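Local atomic coordinates of polyhedrin (Uranotaenia sapphirina cypovirus, PDB entry 4ZQX), a protein that probably packs into the crystalline polyhedra that enclose cypovirus particles, and holds ATP in a surface pocket in this crystal. Residues A[68-72]-A[73-77]; A[135-138]-A[139-142]; A[191-194]-A[195-198]; A[209-213]-A[214-218]; A[228-231]-A[232-236]. One frame throughout, in Å; residues are numbered along the deposited sequence.

Contact 1: residues A[68-72]-A[73-77]; sequences HQMSE and YELQR
Ser-71 and Glu-74 grip each other twice, and the striking member of the pair is the almost straight bond from Ser-71 N to Glu-74 OE2, 3.0 Å long with 177° at the hydrogen. The amide reaches this oxygen from above the carboxylate, 39° out of its plane. Glu-74 keeps CG beside its own backbone N and extends beyond it, which carries the carboxylate back to Ser-71. In return, Glu-74 N donates to Ser-71 OG at 3.2 Å. A chi1 of 70° holds that hydroxyl between the serine's backbone N and carbonyl carbon, over the start of the helix, so one side chain closes the helix end while the other ties down the amide leading into it. The regular helical bonds follow: Leu-75 N meets Ser-71 O at 3.1 Å, and Gln-76 N meets Glu-72 O at 2.8 Å. On the apolar side, Met-70 crosses Leu-75 at about a right angle, bringing its CE to 3.9 Å from Leu-75 CD2. The carboxylate of Glu-72 pairs with Lys-56, while Tyr-73 turns its ring edge-to-face with Trp-210 of the second subunit. With Ser-71 as N-cap, the paired bonds make a capping box, and Met-70 with Leu-75 occupies the positions of a hydrophobic staple, both hallmarks of a helix N terminus.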
# COMPACT_ATOMS: atom_id res chain seq x y z
N HIS A 68 -3.45 17.99 -17.82
CA HIS A 68 -2.34 17.31 -17.17
C HIS A 68 -2.66 17.03 -15.71
O HIS A 68 -3.43 17.76 -15.08
CB HIS A 68 -1.03 18.11 -17.31
CG HIS A 68 -0.88 19.23 -16.32
ND1 HIS A 68 -0.99 20.56 -16.68
CD2 HIS A 68 -0.58 19.22 -15.00
CE1 HIS A 68 -0.79 21.31 -15.62
NE2 HIS A 68 -0.54 20.53 -14.58
N GLN A 69 -2.10 15.95 -15.18
CA GLN A 69 -2.34 15.58 -13.79
C GLN A 69 -1.40 16.33 -12.87
O GLN A 69 -0.19 16.36 -13.10
CB GLN A 69 -2.16 14.08 -13.59
CG GLN A 69 -2.61 13.63 -12.22
CD GLN A 69 -2.55 12.14 -12.05
OE1 GLN A 69 -2.13 11.41 -12.95
NE2 GLN A 69 -2.96 11.67 -10.87
N MET A 70 -1.97 16.93 -11.83
CA MET A 70 -1.21 17.68 -10.84
C MET A 70 -0.46 16.74 -9.90
O MET A 70 -0.87 15.60 -9.69
CB MET A 70 -2.17 18.58 -10.04
CG MET A 70 -2.92 19.54 -10.91
SD MET A 70 -4.28 20.30 -10.04
CE MET A 70 -3.44 21.37 -8.88
N SER A 71 0.64 17.22 -9.34
CA SER A 71 1.45 16.41 -8.44
C SER A 71 0.91 16.42 -7.00
O SER A 71 0.16 17.32 -6.60
CB SER A 71 2.87 16.95 -8.44
OG SER A 71 2.90 18.19 -7.78
N GLU A 72 1.31 15.41 -6.21
CA GLU A 72 0.94 15.37 -4.80
C GLU A 72 1.45 16.61 -4.07
O GLU A 72 0.79 17.13 -3.19
CB GLU A 72 1.46 14.11 -4.11
CG GLU A 72 1.03 14.01 -2.65
CD GLU A 72 1.43 12.73 -1.96
OE1 GLU A 72 2.29 11.99 -2.49
OE2 GLU A 72 0.89 12.47 -0.87
N TYR A 73 2.63 17.09 -4.45
CA TYR A 73 3.22 18.29 -3.85
C TYR A 73 2.29 19.50 -3.98
O TYR A 73 2.00 20.20 -3.00
CB TYR A 73 4.56 18.58 -4.53
CG TYR A 73 5.22 19.88 -4.15
CD1 TYR A 73 5.81 20.04 -2.91
CD2 TYR A 73 5.27 20.94 -5.04
CE1 TYR A 73 6.44 21.21 -2.56
CE2 TYR A 73 5.89 22.11 -4.70
CZ TYR A 73 6.46 22.24 -3.46
OH TYR A 73 7.08 23.42 -3.11
N GLU A 74 1.81 19.75 -5.19
CA GLU A 74 0.92 20.88 -5.44
C GLU A 74 -0.41 20.72 -4.72
O GLU A 74 -0.95 21.69 -4.17
CB GLU A 74 0.60 20.98 -6.92
CG GLU A 74 1.72 21.25 -7.84
CD GLU A 74 1.22 21.13 -9.27
OE1 GLU A 74 0.58 22.09 -9.73
OE2 GLU A 74 1.39 20.06 -9.89
N LEU A 75 -0.97 19.52 -4.77
CA LEU A 75 -2.26 19.27 -4.12
C LEU A 75 -2.15 19.41 -2.59
O LEU A 75 -3.00 20.03 -1.95
CB LEU A 75 -2.78 17.89 -4.49
CG LEU A 75 -3.11 17.76 -5.99
CD1 LEU A 75 -3.27 16.30 -6.40
CD2 LEU A 75 -4.36 18.55 -6.34
N GLN A 76 -1.10 18.84 -2.01
CA GLN A 76 -0.95 18.91 -0.57
C GLN A 76 -0.75 20.35 -0.14
O GLN A 76 -1.22 20.75 0.93
CB GLN A 76 0.21 18.05 -0.08
CG GLN A 76 0.31 17.95 1.45
CD GLN A 76 -0.91 17.30 2.07
OE1 GLN A 76 -1.40 16.28 1.60
NE2 GLN A 76 -1.41 17.90 3.15
N ARG A 77 -0.09 21.15 -0.97
CA ARG A 77 0.11 22.56 -0.64
C ARG A 77 -1.23 23.26 -0.43
O ARG A 77 -1.39 24.02 0.52
CB ARG A 77 0.92 23.26 -1.74
CG ARG A 77 1.27 24.72 -1.43
CD ARG A 77 2.26 25.26 -2.44
NE ARG A 77 1.78 25.08 -3.81
CZ ARG A 77 2.55 25.05 -4.90
NH1 ARG A 77 3.87 25.18 -4.79
NH2 ARG A 77 2.00 24.87 -6.10

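Contact 2: residues A[135-138]-A[139-142]; sequences LDRI and RPPC
Ile-138 and Arg-139 form the close-packed half of this bend: their side chains run side by side in the same direction, and Ile-138 CD1 lies 3.7 Å from Arg-139 NE. Both are buried. The guanidinium of Arg-139 finds its partners across the interface, in a salt bridge to Asp-24 and a bond to the carbonyl of Asn-196, both of the second subunit. The other half is looser and borders more open surface. There Arg-137 curls back on itself, with bends at chi2 and chi3, until its NE donates to Ile-138 O at 2.8 Å and 169°. The acceptor lies near the guanidinium plane, but the donor stands above the carbonyl plane, away from its lone pairs. Thus held, the guanidinium presents one face to the proline pair: Pro-140 CA is 3.8 Å above the plane, offset toward the rim, and Pro-141 CD lies farther off, 4.4 Å from Arg-137 NH1. No hydrogen bond joins 135-138 to 139-142. The chain bends by about a right angle at Arg-139, whose phi and psi are both positive (left-handed helical), just ahead of two prolines. The arrangement is that of an irregular interface loop between strands 116-120 and 150-152, joining two subunits of the trimer.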
# COMPACT_ATOMS: atom_id res chain seq x y z
N LEU A 135 -6.07 12.56 20.37
CA LEU A 135 -7.45 12.12 20.18
C LEU A 135 -7.67 11.61 18.76
O LEU A 135 -8.47 12.16 18.01
CB LEU A 135 -8.43 13.26 20.46
CG LEU A 135 -8.42 13.84 21.88
CD1 LEU A 135 -9.36 15.04 21.98
CD2 LEU A 135 -8.84 12.78 22.89
N ASP A 136 -6.95 10.56 18.42
CA ASP A 136 -6.95 10.00 17.09
C ASP A 136 -7.18 8.49 17.24
O ASP A 136 -6.44 7.81 17.96
CB ASP A 136 -5.62 10.32 16.40
CG ASP A 136 -5.55 9.81 14.96
OD1 ASP A 136 -6.53 9.98 14.21
OD2 ASP A 136 -4.50 9.24 14.59
N ARG A 137 -8.21 7.98 16.57
CA ARG A 137 -8.64 6.60 16.76
C ARG A 137 -9.30 6.10 15.48
O ARG A 137 -9.48 6.88 14.55
CB ARG A 137 -9.60 6.47 17.97
CG ARG A 137 -10.76 7.45 18.00
CD ARG A 137 -11.99 6.99 17.22
NE ARG A 137 -12.46 5.67 17.67
CZ ARG A 137 -13.20 5.45 18.74
NH1 ARG A 137 -13.61 6.45 19.51
NH2 ARG A 137 -13.54 4.21 19.05
N ILE A 138 -9.63 4.82 15.42
CA ILE A 138 -10.32 4.27 14.25
C ILE A 138 -11.68 3.74 14.70
O ILE A 138 -11.95 3.59 15.90
CB ILE A 138 -9.51 3.16 13.54
CG1 ILE A 138 -9.41 1.89 14.39
CG2 ILE A 138 -8.12 3.68 13.17
CD1 ILE A 138 -8.86 0.68 13.62
N ARG A 139 -12.54 3.49 13.72
CA ARG A 139 -13.84 2.87 13.94
C ARG A 139 -14.68 3.56 15.01
O ARG A 139 -15.12 2.93 15.96
CB ARG A 139 -13.66 1.38 14.25
CG ARG A 139 -13.12 0.63 13.07
CD ARG A 139 -12.96 -0.86 13.28
NE ARG A 139 -11.93 -1.22 14.25
CZ ARG A 139 -11.34 -2.41 14.30
NH1 ARG A 139 -11.69 -3.36 13.43
NH2 ARG A 139 -10.40 -2.66 15.21
N PRO A 140 -14.89 4.88 14.86
CA PRO A 140 -15.79 5.56 15.79
C PRO A 140 -17.22 5.04 15.63
O PRO A 140 -17.57 4.56 14.56
CB PRO A 140 -15.69 7.03 15.37
CG PRO A 140 -15.36 6.97 13.93
CD PRO A 140 -14.46 5.77 13.77
N PRO A 141 -18.04 5.14 16.69
CA PRO A 141 -19.39 4.59 16.67
C PRO A 141 -20.23 5.03 15.47
O PRO A 141 -21.01 4.25 14.96
CB PRO A 141 -20.01 5.14 17.96
CG PRO A 141 -18.87 5.31 18.87
CD PRO A 141 -17.71 5.72 18.00
N CYS A 142 -20.03 6.27 15.04
CA CYS A 142 -20.81 6.86 13.95
C CYS A 142 -20.52 6.23 12.60
O CYS A 142 -21.31 6.34 11.67
CB CYS A 142 -20.58 8.38 13.85
SG CYS A 142 -18.89 8.93 13.41

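Contact 3: residues A[191-194]-A[195-198]; sequences GPLL and GNVI
The side-chain amide of Asn-196 and the peptide planes are the flat groups where Leu-193 and Leu-194 meet 195-198; no aromatic ring takes part. Nothing across the contact stacks on the amide: Asn-196 approaches through CB, 3.4 Å from Leu-193 O, and its ND2 is hydrogen-bonded to Tyr-23 OH. Between peptide groups, Leu-193 O accepts from Val-197 N at 3.1 Å, almost in line with the carbonyl, and also takes a weak, bent bond from Asn-196 N. Leu-194 O receives Ile-198 N at 2.9 Å. At the residue before, a water bridges the start of the helix: it donates to Pro-192 O at 2.8 Å and accepts from Gly-195 N at 3.0 Å, linking groups too far apart to bond directly. Among side chains, Leu-194 CD1 packs on Ile-198 CD1 at 3.8 Å. A chi1 of 171°, with Leu-194 CG opposite the backbone N, brings CD1 there, and the two side chains cross obliquely. Leu-193 CG and Val-197 CG2, 4.3 Å apart, make a thinner contact on another flank. This is the opening of helix 194-200, following the loop after strand 173-179; Tyr-189 of that loop packs on Leu-194 and Val-197, and Leu-194 also meets Leu-194 of both other subunits.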
# COMPACT_ATOMS: atom_id res chain seq x y z
N GLY A 191 -8.80 -21.72 13.82
CA GLY A 191 -8.21 -22.97 13.38
C GLY A 191 -7.21 -22.79 12.24
O GLY A 191 -6.74 -21.69 11.97
N PRO A 192 -6.90 -23.89 11.54
CA PRO A 192 -5.88 -23.88 10.49
C PRO A 192 -6.19 -22.99 9.30
O PRO A 192 -5.27 -22.60 8.62
CB PRO A 192 -5.81 -25.34 10.04
CG PRO A 192 -6.33 -26.11 11.16
CD PRO A 192 -7.35 -25.26 11.84
N LEU A 193 -7.45 -22.68 9.05
CA LEU A 193 -7.80 -21.81 7.91
C LEU A 193 -7.18 -20.40 8.01
O LEU A 193 -7.04 -19.70 7.00
CB LEU A 193 -9.31 -21.70 7.75
CG LEU A 193 -9.81 -21.19 6.40
CD1 LEU A 193 -9.43 -22.14 5.26
CD2 LEU A 193 -11.30 -21.00 6.44
N LEU A 194 -6.82 -19.97 9.22
CA LEU A 194 -6.37 -18.60 9.43
C LEU A 194 -5.25 -18.16 8.46
O LEU A 194 -5.33 -17.10 7.86
CB LEU A 194 -5.92 -18.41 10.88
CG LEU A 194 -5.22 -17.09 11.24
CD1 LEU A 194 -6.17 -15.91 11.08
CD2 LEU A 194 -4.68 -17.17 12.66
N GLY A 195 -4.22 -18.97 8.30
CA GLY A 195 -3.12 -18.63 7.40
C GLY A 195 -3.59 -18.38 5.98
O GLY A 195 -3.08 -17.50 5.27
N ASN A 196 -4.57 -19.16 5.54
CA ASN A 196 -5.09 -19.01 4.18
C ASN A 196 -5.85 -17.69 4.01
O ASN A 196 -5.76 -17.04 2.97
CB ASN A 196 -5.94 -20.22 3.80
CG ASN A 196 -6.22 -20.28 2.30
OD1 ASN A 196 -5.36 -20.66 1.50
ND2 ASN A 196 -7.42 -19.89 1.93
N VAL A 197 -6.58 -17.29 5.04
CA VAL A 197 -7.23 -15.99 5.04
C VAL A 197 -6.19 -14.87 5.04
O VAL A 197 -6.30 -13.92 4.28
CB VAL A 197 -8.18 -15.85 6.26
CG1 VAL A 197 -8.73 -14.42 6.35
CG2 VAL A 197 -9.31 -16.88 6.19
N ILE A 198 -5.17 -14.98 5.89
CA ILE A 198 -4.16 -13.92 5.98
C ILE A 198 -3.46 -13.74 4.64
O ILE A 198 -3.19 -12.62 4.22
CB ILE A 198 -3.16 -14.19 7.12
CG1 ILE A 198 -3.85 -13.97 8.48
CG2 ILE A 198 -1.95 -13.26 7.01
CD1 ILE A 198 -3.00 -14.31 9.68
O HOH W 1 -3.06 -21.30 9.76

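Contact 4: residues A[209-213]-A[214-218]; sequences QWFDN and APELY
Asn-213 OD1 receives Glu-216 N at 3.0 Å, with the donor close to the line of the side-chain C=O, and Glu-216 OE1 answers by accepting from Asp-212 N at 2.9 Å. The second bond comes from above the carboxylate, 42° out of its plane. Asn-213 owes its reach to a chi1 of 58°, which sets CG between its backbone N and carbonyl carbon and brings OD1 over the first helical turn. Glu-216 N also has a weak, bent bond to Asn-213 O. A water donates to Asp-212 OD2 at 2.6 Å and to Glu-216 OE1 at 2.9 Å, bridging carboxylates that probably carry like charges. Asn-213 is therefore the N-cap of helix 214-225, but the returning bond goes to the residue before the cap, so the pair does not make a capping box. Around this polar core, Pro-215 CD abuts Asn-213 OD1 at 3.2 Å, with proline ring and amide side chain crossing at about a right angle. Farther from the polar groups, Phe-211 turns one ring face to the helix. Leu-217 CA stands over the middle of its ring, 4.0 Å from the centroid and 10° off the normal, a CH-pi contact. Leu-217 CD1 then reaches Phe-211 CE2 at 3.6 Å, and Ser-42 of the adjacent strand 40-47 touches both residues.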
# COMPACT_ATOMS: atom_id res chain seq x y z
N GLN A 209 -10.23 5.79 -11.77
CA GLN A 209 -10.63 6.31 -13.08
C GLN A 209 -11.17 7.72 -12.96
O GLN A 209 -11.74 8.09 -11.93
CB GLN A 209 -11.66 5.39 -13.74
CG GLN A 209 -11.10 4.05 -14.19
CD GLN A 209 -12.19 3.09 -14.65
OE1 GLN A 209 -13.07 2.72 -13.88
NE2 GLN A 209 -12.15 2.69 -15.91
N TRP A 210 -10.99 8.48 -14.03
CA TRP A 210 -11.43 9.86 -14.14
C TRP A 210 -12.48 9.95 -15.23
O TRP A 210 -12.30 9.38 -16.30
CB TRP A 210 -10.27 10.76 -14.56
CG TRP A 210 -9.19 10.94 -13.54
CD1 TRP A 210 -9.01 12.03 -12.74
CD2 TRP A 210 -8.15 10.02 -13.22
NE1 TRP A 210 -7.91 11.85 -11.94
CE2 TRP A 210 -7.36 10.62 -12.21
CE3 TRP A 210 -7.80 8.75 -13.68
CZ2 TRP A 210 -6.25 9.99 -11.66
CZ3 TRP A 210 -6.68 8.12 -13.12
CH2 TRP A 210 -5.92 8.75 -12.12
N PHE A 211 -13.56 10.68 -14.98
CA PHE A 211 -14.61 10.90 -15.98
C PHE A 211 -15.01 12.38 -15.99
O PHE A 211 -15.03 13.04 -14.95
CB PHE A 211 -15.84 10.04 -15.67
CG PHE A 211 -15.55 8.57 -15.58
CD1 PHE A 211 -15.57 7.77 -16.71
CD2 PHE A 211 -15.26 8.00 -14.37
CE1 PHE A 211 -15.30 6.40 -16.62
CE2 PHE A 211 -14.98 6.63 -14.28
CZ PHE A 211 -15.00 5.85 -15.41
N ASP A 212 -15.34 12.90 -17.17
CA ASP A 212 -15.70 14.32 -17.26
C ASP A 212 -17.13 14.60 -16.84
O ASP A 212 -17.46 15.73 -16.49
CB ASP A 212 -15.45 14.87 -18.67
CG ASP A 212 -13.99 15.10 -18.93
OD1 ASP A 212 -13.42 15.94 -18.24
OD2 ASP A 212 -13.40 14.43 -19.79
N ASN A 213 -17.97 13.57 -16.85
CA ASN A 213 -19.35 13.71 -16.41
C ASN A 213 -19.90 12.37 -15.96
O ASN A 213 -19.33 11.33 -16.25
CB ASN A 213 -20.22 14.35 -17.51
CG ASN A 213 -20.22 13.56 -18.82
OD1 ASN A 213 -20.57 12.37 -18.86
ND2 ASN A 213 -19.84 14.23 -19.92
N ALA A 214 -21.01 12.40 -15.24
CA ALA A 214 -21.59 11.17 -14.68
C ALA A 214 -22.07 10.19 -15.76
O ALA A 214 -21.92 8.99 -15.59
CB ALA A 214 -22.71 11.49 -13.71
N PRO A 215 -22.65 10.69 -16.86
CA PRO A 215 -23.07 9.70 -17.87
C PRO A 215 -21.91 8.83 -18.42
O PRO A 215 -22.14 7.64 -18.70
CB PRO A 215 -23.72 10.55 -18.95
CG PRO A 215 -24.28 11.74 -18.18
CD PRO A 215 -23.26 12.02 -17.10
N GLU A 216 -20.71 9.39 -18.54
CA GLU A 216 -19.53 8.58 -18.90
C GLU A 216 -19.27 7.49 -17.86
O GLU A 216 -18.96 6.36 -18.20
CB GLU A 216 -18.27 9.46 -19.04
CG GLU A 216 -18.25 10.35 -20.24
CD GLU A 216 -17.05 11.29 -20.24
OE1 GLU A 216 -16.18 11.17 -19.35
OE2 GLU A 216 -16.99 12.17 -21.13
N LEU A 217 -19.40 7.84 -16.58
CA LEU A 217 -19.25 6.87 -15.49
C LEU A 217 -20.28 5.75 -15.61
O LEU A 217 -19.97 4.57 -15.45
CB LEU A 217 -19.41 7.58 -14.14
CG LEU A 217 -19.44 6.72 -12.87
CD1 LEU A 217 -18.05 6.19 -12.55
CD2 LEU A 217 -20.00 7.57 -11.72
N TYR A 218 -21.52 6.13 -15.88
CA TYR A 218 -22.58 5.13 -15.99
C TYR A 218 -22.35 4.20 -17.18
O TYR A 218 -22.50 2.98 -17.07
CB TYR A 218 -23.97 5.78 -16.11
CG TYR A 218 -24.34 6.77 -15.01
CD1 TYR A 218 -23.85 6.62 -13.71
CD2 TYR A 218 -25.17 7.86 -15.27
CE1 TYR A 218 -24.16 7.55 -12.72
CE2 TYR A 218 -25.49 8.78 -14.29
CZ TYR A 218 -24.99 8.62 -13.01
OH TYR A 218 -25.31 9.54 -12.02
O HOH W 2 -13.70 12.02 -20.59

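Contact 5: residues A[228-231]-A[232-236]; sequences TMLD and QFSVI. With ATP (adenosine-5'-triphosphate), chain B.
Thr-228 meets Ile-236 through its methyl: CG2 lies 3.8 Å from Ile-236 CB, while its OG1 bonds to the carbonyl of Pro-153. Met-229 packs its side chain on Leu-217 and Val-30 and takes part here through its carbonyl oxygen, 3.3 Å from Ile-236 CA in a CA-H...O contact. Leu-230 forms a single beta bridge with Ile-236. Its CG is anti to the backbone N (chi1 -166°), and CD1 packs against Ile-236 CG2 and ATP N1, the latter at 3.6 Å. Asp-231 opens the turn and holds it together. Its OD1 takes Phe-233 N at 2.8 Å, as in an Asx turn, and Val-235 N at 2.9 Å from the opposite carboxylate face; its carbonyl accepts from Ser-234 N within a type I turn. OD2 lies at the edge of the Phe-233 ring and bonds to His-237. With these donors around it, this carboxylate is probably stabilised as the anion. The turn presents Ser-234 to the base: ATP N6 donates to Ser-234 O at 3.0 Å, and Ser-234 OG makes a weak bond to N1. Ser-154 OG, Gly-156 N and Arg-158 N also bond to ATP. The N6 bond is consistent with recognition of adenine.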
# COMPACT_ATOMS: atom_id res chain seq x y z
N THR A 228 -24.86 -1.08 -9.95
CA THR A 228 -25.95 -0.15 -10.16
C THR A 228 -25.66 1.15 -9.42
O THR A 228 -25.23 1.11 -8.29
CB THR A 228 -27.27 -0.78 -9.66
OG1 THR A 228 -27.47 -2.04 -10.31
CG2 THR A 228 -28.44 0.12 -9.97
N MET A 229 -25.86 2.29 -10.08
CA MET A 229 -25.64 3.58 -9.42
C MET A 229 -26.91 4.41 -9.49
O MET A 229 -27.76 4.19 -10.35
CB MET A 229 -24.47 4.31 -10.08
CG MET A 229 -23.18 3.58 -9.88
SD MET A 229 -21.77 4.48 -10.50
CE MET A 229 -20.48 3.35 -10.04
N LEU A 230 -27.02 5.36 -8.57
CA LEU A 230 -28.20 6.20 -8.43
C LEU A 230 -27.80 7.63 -8.72
O LEU A 230 -26.80 8.11 -8.17
CB LEU A 230 -28.73 6.09 -7.01
CG LEU A 230 -30.13 6.63 -6.76
CD1 LEU A 230 -31.14 5.76 -7.45
CD2 LEU A 230 -30.43 6.72 -5.26
N ASP A 231 -28.58 8.32 -9.55
CA ASP A 231 -28.27 9.71 -9.89
C ASP A 231 -29.05 10.68 -9.02
O ASP A 231 -29.78 10.27 -8.11
CB ASP A 231 -28.47 9.98 -11.40
CG ASP A 231 -29.92 9.94 -11.84
OD1 ASP A 231 -30.83 10.08 -10.99
OD2 ASP A 231 -30.15 9.78 -13.06
N GLN A 232 -28.90 11.98 -9.30
CA GLN A 232 -29.51 13.02 -8.48
C GLN A 232 -31.02 13.15 -8.68
O GLN A 232 -31.68 13.96 -8.01
CB GLN A 232 -28.83 14.37 -8.74
CG GLN A 232 -28.99 14.94 -10.15
CD GLN A 232 -27.83 14.59 -11.08
OE1 GLN A 232 -27.31 13.46 -11.08
NE2 GLN A 232 -27.41 15.56 -11.90
N PHE A 233 -31.56 12.36 -9.62
CA PHE A 233 -33.00 12.32 -9.88
C PHE A 233 -33.61 11.03 -9.33
O PHE A 233 -34.77 10.71 -9.60
CB PHE A 233 -33.26 12.44 -11.39
CG PHE A 233 -32.54 13.59 -12.02
CD1 PHE A 233 -32.90 14.90 -11.73
CD2 PHE A 233 -31.48 13.36 -12.88
CE1 PHE A 233 -32.22 15.97 -12.30
CE2 PHE A 233 -30.79 14.42 -13.46
CZ PHE A 233 -31.16 15.73 -13.17
N SER A 234 -32.82 10.31 -8.54
CA SER A 234 -33.18 9.00 -8.00
C SER A 234 -33.47 7.97 -9.07
O SER A 234 -34.30 7.09 -8.87
CB SER A 234 -34.39 9.10 -7.06
OG SER A 234 -34.45 7.95 -6.23
N VAL A 235 -32.79 8.07 -10.22
CA VAL A 235 -32.94 7.08 -11.29
C VAL A 235 -31.70 6.17 -11.30
O VAL A 235 -30.57 6.66 -11.14
CB VAL A 235 -33.11 7.77 -12.67
CG1 VAL A 235 -33.07 6.77 -13.83
CG2 VAL A 235 -34.43 8.57 -12.70
N ILE A 236 -31.91 4.87 -11.50
CA ILE A 236 -30.80 3.91 -11.48
C ILE A 236 -30.16 3.74 -12.85
O ILE A 236 -30.82 3.90 -13.88
CB ILE A 236 -31.20 2.54 -10.94
CG1 ILE A 236 -32.30 1.89 -11.81
CG2 ILE A 236 -31.63 2.68 -9.49
CD1 ILE A 236 -32.70 0.48 -11.33
PG ATP B . -31.81 -7.58 -6.03
O1G ATP B . -33.10 -7.47 -5.26
O2G ATP B . -30.63 -6.82 -5.46
O3G ATP B . -31.48 -8.99 -6.46
PB ATP B . -33.41 -6.57 -8.22
O1B ATP B . -32.98 -6.29 -9.64
O2B ATP B . -34.33 -7.73 -7.92
O3B ATP B . -32.04 -6.71 -7.37
PA ATP B . -35.36 -4.91 -6.80
O1A ATP B . -36.40 -4.42 -7.77
O2A ATP B . -35.67 -6.08 -5.89
O3A ATP B . -34.00 -5.17 -7.64
O5' ATP B . -34.95 -3.65 -5.86
C5' ATP B . -33.96 -3.77 -4.83
C4' ATP B . -34.04 -2.53 -3.96
O4' ATP B . -33.66 -1.37 -4.71
C3' ATP B . -35.46 -2.26 -3.46
O3' ATP B . -35.41 -1.96 -2.07
C2' ATP B . -35.92 -1.04 -4.23
O2' ATP B . -36.84 -0.19 -3.52
C1' ATP B . -34.61 -0.32 -4.52
N9 ATP B . -34.77 0.54 -5.71
C8 ATP B . -35.13 0.15 -6.95
N7 ATP B . -35.19 1.22 -7.80
C5 ATP B . -34.87 2.30 -7.07
C6 ATP B . -34.75 3.74 -7.35
N6 ATP B . -35.00 4.15 -8.60
N1 ATP B . -34.40 4.57 -6.33
C2 ATP B . -34.16 4.09 -5.09
N3 ATP B . -34.25 2.79 -4.78
C4 ATP B . -34.60 1.86 -5.70

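From the N terminus, contact 1 turns strand 68-69 into helix 72-83. Contact 2 follows within the long loop between strands 116-120 and 150-152, and contact 3 starts helix 194-200. Contact 4 joins the outer strand 207-211 of the six-stranded sheet to helix 214-225, and contact 5 folds the C-terminal tail beyond that helix against ATP. All five are local and in series; none nests or crosses. Two pairs meet within the chain: contacts 1 and 4 at Gln-69 and Trp-210, and contacts 4 and 5 at Leu-217 with Met-229 and Tyr-218 with Asp-231. Between subunits, contact 2 meets contact 3 and contact 1 meets contact 4: Arg-139 with Asn-196, and Tyr-73 with Trp-210, of the second subunit.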